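Local coordinates for protein peptidase, C14 family (Geobacter sulfurreducens PCA, PDB 3BIJ) that is of uncertain function but belongs to the caspase-like C14 peptidase family and is probably a cysteine endopeptidase, at residues 133-139 / 165-169; 211-215 / 253-257. All blocks are in the same frame, centred on the assembly; numbering follows the deposited sequence.

Interaction 1: residues 133-139 / 165-169; sequences DSCHSGT and RAMPQ
His136 and Ala166, with CA atoms 5.0 Å apart, mark the closest CA approach of two irregular loops whose end-to-end directions lie 20° apart. Arg165 reaches back to Asp133: its CG stands beside its own backbone N (chi1 -63°) and the chain runs extended from there, bringing the guanidinium edge to Asp133. Arg165 NH2 gives a nearly straight hydrogen bond of 3.0 Å to a lone pair of Asp133 O; the donor lies in the carbonyl plane, the oxygen in the guanidinium plane. Arg165 NH2 also forms a salt bridge at 3.2 Å to Asp133 OD2, with the carboxylate and guanidinium planes 48° apart. Asp32 and Asp216 also bind this guanidinium, while Thr224 holds Asp133 OD2. The sequence DSCHSG is the one in which metacaspases of the caspase clan carry their nucleophile, at the position of Cys135. Cys135 SG lies 3.4 Å from the carbonyl carbon Arg165 C, so Arg165 probably sits as a P1 residue would, in an acidic S1 pocket. A leucine at Arg165 would probably leave the carboxylates of Asp133, Asp32 and Asp216 without the cation that joins them. Farther along, Ala166 CB packs on Cys135 SG at 3.3 Å, and Ser137 CB meets Gln169 CG at 3.6 Å. A water accepts from Ser137 N at 2.9 Å and donates weakly to the carbonyl of selenomethionine Met167.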
loop_
_atom_site.group_PDB
_atom_site.type_symbol
_atom_site.label_atom_id
_atom_site.label_comp_id
_atom_site.label_asym_id
_atom_site.label_seq_id
_atom_site.Cartn_x
_atom_site.Cartn_y
_atom_site.Cartn_z
ATOM N N ASP A 133 21.261 10.418 18.373
ATOM C CA ASP A 133 20.481 9.497 17.542
ATOM C C ASP A 133 19.136 9.370 18.221
ATOM O O ASP A 133 18.797 8.331 18.791
ATOM C CB ASP A 133 21.147 8.119 17.450
ATOM C CG ASP A 133 20.497 7.226 16.404
ATOM O OD1 ASP A 133 19.398 7.583 15.925
ATOM O OD2 ASP A 133 21.079 6.167 16.067
ATOM N N SER A 134 18.380 10.456 18.162
ATOM C CA SER A 134 17.073 10.526 18.793
ATOM C C SER A 134 16.177 11.459 17.969
ATOM O O SER A 134 16.609 12.006 16.955
ATOM C CB SER A 134 17.244 11.065 20.216
ATOM O OG SER A 134 16.030 11.065 20.925
ATOM N N CYS A 135 14.937 11.640 18.417
ATOM C CA CYS A 135 13.984 12.497 17.724
ATOM C C CYS A 135 12.925 13.000 18.698
ATOM O O CYS A 135 12.973 12.692 19.889
ATOM C CB CYS A 135 13.308 11.714 16.608
ATOM S SG CYS A 135 12.337 10.341 17.227
ATOM N N HIS A 136 11.967 13.770 18.187
ATOM C CA HIS A 136 10.897 14.319 19.020
ATOM C C HIS A 136 9.548 14.148 18.347
ATOM O O HIS A 136 9.465 14.151 17.125
ATOM C CB HIS A 136 11.161 15.799 19.288
ATOM C CG HIS A 136 12.381 16.040 20.119
ATOM N ND1 HIS A 136 12.422 15.777 21.472
ATOM C CD2 HIS A 136 13.624 16.461 19.779
ATOM C CE1 HIS A 136 13.637 16.025 21.930
ATOM N NE2 HIS A 136 14.386 16.439 20.923
ATOM N N SER A 137 8.491 13.986 19.138
ATOM C CA SER A 137 7.153 13.831 18.577
ATOM C C SER A 137 6.804 15.032 17.717
ATOM O O SER A 137 6.053 14.912 16.757
ATOM C CB SER A 137 6.110 13.717 19.685
ATOM O OG SER A 137 6.272 12.524 20.415
ATOM N N GLY A 138 7.353 16.190 18.065
ATOM C CA GLY A 138 7.048 17.390 17.312
ATOM C C GLY A 138 5.578 17.746 17.475
ATOM O O GLY A 138 4.984 17.540 18.543
ATOM N N THR A 139 4.981 18.259 16.406
ATOM C CA THR A 139 3.579 18.658 16.433
ATOM C C THR A 139 2.676 17.605 15.792
ATOM O O THR A 139 3.157 16.596 15.270
ATOM C CB THR A 139 3.370 20.018 15.713
ATOM O OG1 THR A 139 3.628 19.877 14.310
ATOM C CG2 THR A 139 4.310 21.070 16.288
ATOM N N ARG A 165 12.577 6.575 18.224
ATOM C CA ARG A 165 13.090 7.052 19.493
ATOM C C ARG A 165 12.461 8.345 19.986
ATOM O O ARG A 165 13.149 9.281 20.390
ATOM C CB ARG A 165 14.606 7.173 19.387
ATOM C CG ARG A 165 15.275 5.825 19.141
ATOM C CD ARG A 165 16.793 5.923 19.058
ATOM N NE ARG A 165 17.421 4.610 19.010
ATOM C CZ ARG A 165 18.728 4.406 18.899
ATOM N NH1 ARG A 165 19.194 3.161 18.871
ATOM N NH2 ARG A 165 19.559 5.446 18.814
ATOM N N ALA A 166 11.135 8.384 19.955
ATOM C CA ALA A 166 10.407 9.555 20.420
ATOM C C ALA A 166 9.334 9.101 21.397
ATOM O O ALA A 166 8.614 8.131 21.147
ATOM C CB ALA A 166 9.766 10.278 19.249
HETATM N N MSE A 167 9.227 9.810 22.512
HETATM C CA MSE A 167 8.229 9.472 23.503
HETATM C C MSE A 167 6.863 9.861 22.938
HETATM O O MSE A 167 6.701 10.949 22.369
HETATM C CB MSE A 167 8.523 10.217 24.808
HETATM C CG MSE A 167 7.472 10.052 25.885
HETATM SE SE MSE A 167 8.014 10.889 27.570
HETATM C CE MSE A 167 8.123 12.752 26.978
ATOM N N PRO A 168 5.869 8.959 23.041
ATOM C CA PRO A 168 4.539 9.288 22.518
ATOM C C PRO A 168 3.918 10.470 23.255
ATOM O O PRO A 168 4.046 10.590 24.471
ATOM C CB PRO A 168 3.766 7.984 22.691
ATOM C CG PRO A 168 4.486 7.294 23.798
ATOM C CD PRO A 168 5.920 7.561 23.500
ATOM N N GLN A 169 3.249 11.340 22.512
ATOM C CA GLN A 169 2.645 12.528 23.092
ATOM C C GLN A 169 1.779 12.257 24.305
ATOM O O GLN A 169 1.777 13.034 25.259
ATOM C CB GLN A 169 1.834 13.270 22.039
ATOM C CG GLN A 169 2.683 13.833 20.925
ATOM C CD GLN A 169 1.880 14.678 19.964
ATOM O OE1 GLN A 169 2.425 15.222 19.004
ATOM N NE2 GLN A 169 0.575 14.796 20.215
HETATM O O HOH W 1 8.802 13.662 21.970
#

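Interaction 2: residues 211-215 / 253-257; sequences NQLSQ and PDQTP
Gln212 and Gln255 each send a side-chain amide across to the backbone of the opposite segment, and these two amides supply the direct hydrogen bonds of the contact. Gln212 OE1 accepts from Thr256 N at 2.8 Å, the donor tilted 32° from the carbonyl plane; Gln209 N binds the same oxygen, so two backbone N-H groups grip it. Gln255 OE1 accepts from Gln215 N at 3.0 Å, here with the donor well above the carbonyl plane, 52° out of it. That reach follows from an extended chain whose CG stands beside the carbonyl carbon of Gln255 (chi1 -165°).

A water-mediated bridge completes the second amide's attachment: the water accepts from Gln255 NE2 at 2.8 Å and donates to Gln215 O at 2.9 Å. Gln255 thus addresses both backbone polar atoms of Gln215, and NE2 has a further, weak bond to Gly207 O.

The rest of the contact is packing of the glutamine stems on backbone. The stem of Gln212 lies against the backbone carbonyl of Asp254, with Gln212 CG 3.5 Å from Asp254 O. Gln255 CG rests on Leu213 O at 3.6 Å, and its amide passes alongside Ser214 CA. Helix 222-231 contributes Ala222 and Phe223 against Gln255.

The contact joins the loop leading into strand 215-216, which pairs with strand 163-164, to the connection between helix 240-250 and strand 258-263 of the main sheet. Gln212 NE2 donates to Pro253 O of the third subunit, and the converse bond is also made. Buried glutamine amides therefore bind backbone N-H groups of the two irregular segments, and one of them carries the bonding on into a subunit interface.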
loop_
_atom_site.group_PDB
_atom_site.type_symbol
_atom_site.label_atom_id
_atom_site.label_comp_id
_atom_site.label_asym_id
_atom_site.label_seq_id
_atom_site.Cartn_x
_atom_site.Cartn_y
_atom_site.Cartn_z
ATOM N N ASN A 211 11.317 17.692 11.475
ATOM C CA ASN A 211 10.039 17.221 10.975
ATOM C C ASN A 211 10.093 15.721 10.726
ATOM O O ASN A 211 9.200 15.159 10.097
ATOM C CB ASN A 211 9.658 17.928 9.673
ATOM C CG ASN A 211 10.606 17.612 8.532
ATOM O OD1 ASN A 211 10.238 17.732 7.364
ATOM N ND2 ASN A 211 11.836 17.219 8.863
ATOM N N GLN A 212 11.146 15.066 11.202
ATOM C CA GLN A 212 11.258 13.624 10.999
ATOM C C GLN A 212 11.366 12.890 12.325
ATOM O O GLN A 212 11.348 13.506 13.386
ATOM C CB GLN A 212 12.473 13.295 10.128
ATOM C CG GLN A 212 12.429 13.910 8.743
ATOM C CD GLN A 212 13.701 13.663 7.987
ATOM O OE1 GLN A 212 14.789 13.821 8.539
ATOM N NE2 GLN A 212 13.584 13.273 6.717
ATOM N N LEU A 213 11.453 11.567 12.251
ATOM C CA LEU A 213 11.588 10.734 13.438
ATOM C C LEU A 213 12.786 9.843 13.217
ATOM O O LEU A 213 13.108 9.512 12.073
ATOM C CB LEU A 213 10.354 9.862 13.645
ATOM C CG LEU A 213 9.078 10.525 14.155
ATOM C CD1 LEU A 213 8.058 9.440 14.380
ATOM C CD2 LEU A 213 9.340 11.290 15.457
ATOM N N SER A 214 13.445 9.459 14.309
ATOM C CA SER A 214 14.626 8.595 14.236
ATOM C C SER A 214 14.260 7.156 14.528
ATOM O O SER A 214 13.664 6.852 15.558
ATOM C CB SER A 214 15.700 9.059 15.223
ATOM O OG SER A 214 16.317 10.239 14.761
ATOM N N GLN A 215 14.644 6.268 13.626
ATOM C CA GLN A 215 14.316 4.866 13.777
ATOM C C GLN A 215 15.254 4.085 14.694
ATOM O O GLN A 215 16.470 4.247 14.647
ATOM C CB GLN A 215 14.266 4.228 12.399
ATOM C CG GLN A 215 13.519 2.939 12.375
ATOM C CD GLN A 215 13.197 2.494 10.967
ATOM O OE1 GLN A 215 12.491 3.195 10.226
ATOM N NE2 GLN A 215 13.708 1.319 10.584
ATOM N N PRO A 253 14.980 8.897 2.693
ATOM C CA PRO A 253 14.470 10.273 2.661
ATOM C C PRO A 253 13.603 10.705 3.839
ATOM O O PRO A 253 13.471 11.900 4.091
ATOM C CB PRO A 253 13.730 10.337 1.327
ATOM C CG PRO A 253 13.258 8.924 1.133
ATOM C CD PRO A 253 14.472 8.116 1.552
ATOM N N ASP A 254 13.034 9.738 4.564
ATOM C CA ASP A 254 12.172 10.034 5.711
ATOM C C ASP A 254 12.988 10.191 7.004
ATOM O O ASP A 254 12.437 10.468 8.076
ATOM C CB ASP A 254 11.113 8.934 5.875
ATOM C CG ASP A 254 11.684 7.651 6.427
ATOM O OD1 ASP A 254 12.687 7.138 5.878
ATOM O OD2 ASP A 254 11.124 7.141 7.420
ATOM N N GLN A 255 14.300 9.987 6.896
ATOM C CA GLN A 255 15.212 10.145 8.028
ATOM C C GLN A 255 16.561 10.682 7.554
ATOM O O GLN A 255 17.379 9.938 7.012
ATOM C CB GLN A 255 15.450 8.829 8.781
ATOM C CG GLN A 255 16.079 9.118 10.142
ATOM C CD GLN A 255 16.367 7.897 10.997
ATOM O OE1 GLN A 255 15.706 6.873 10.894
ATOM N NE2 GLN A 255 17.344 8.023 11.872
ATOM N N THR A 256 16.793 11.973 7.767
ATOM C CA THR A 256 18.036 12.604 7.339
ATOM C C THR A 256 18.741 13.235 8.524
ATOM O O THR A 256 18.211 14.160 9.136
ATOM C CB THR A 256 17.788 13.731 6.299
ATOM O OG1 THR A 256 16.958 13.243 5.241
ATOM C CG2 THR A 256 19.113 14.214 5.713
ATOM N N PRO A 257 19.936 12.729 8.880
ATOM C CA PRO A 257 20.640 13.328 10.016
ATOM C C PRO A 257 21.010 14.764 9.674
ATOM O O PRO A 257 21.252 15.095 8.509
ATOM C CB PRO A 257 21.847 12.400 10.213
ATOM C CG PRO A 257 22.009 11.720 8.885
ATOM C CD PRO A 257 20.592 11.480 8.453
HETATM O O HOH W 2 18.269 6.340 13.930
#

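Interactions 1 and 2 follow one another along the chain, their centres about 11 Å apart, and meet at Ser214. Its OG lies 2.8 Å from Ser134 O and its carbonyl O 2.9 Å from Arg165 N, both probable hydrogen bonds, so this one residue touches both segments of interaction 1. Cys135 CB packs 3.2 Å from Ser214 N, and Leu213 CD2 lies 3.3 Å from His136 O. Loop 211-215 thus flanks the presumed nucleophile and lies beside Arg165, consistent with a substrate-binding wall, as in caspases. Interaction 2 ties that loop to 253-257, and from there to the third subunit.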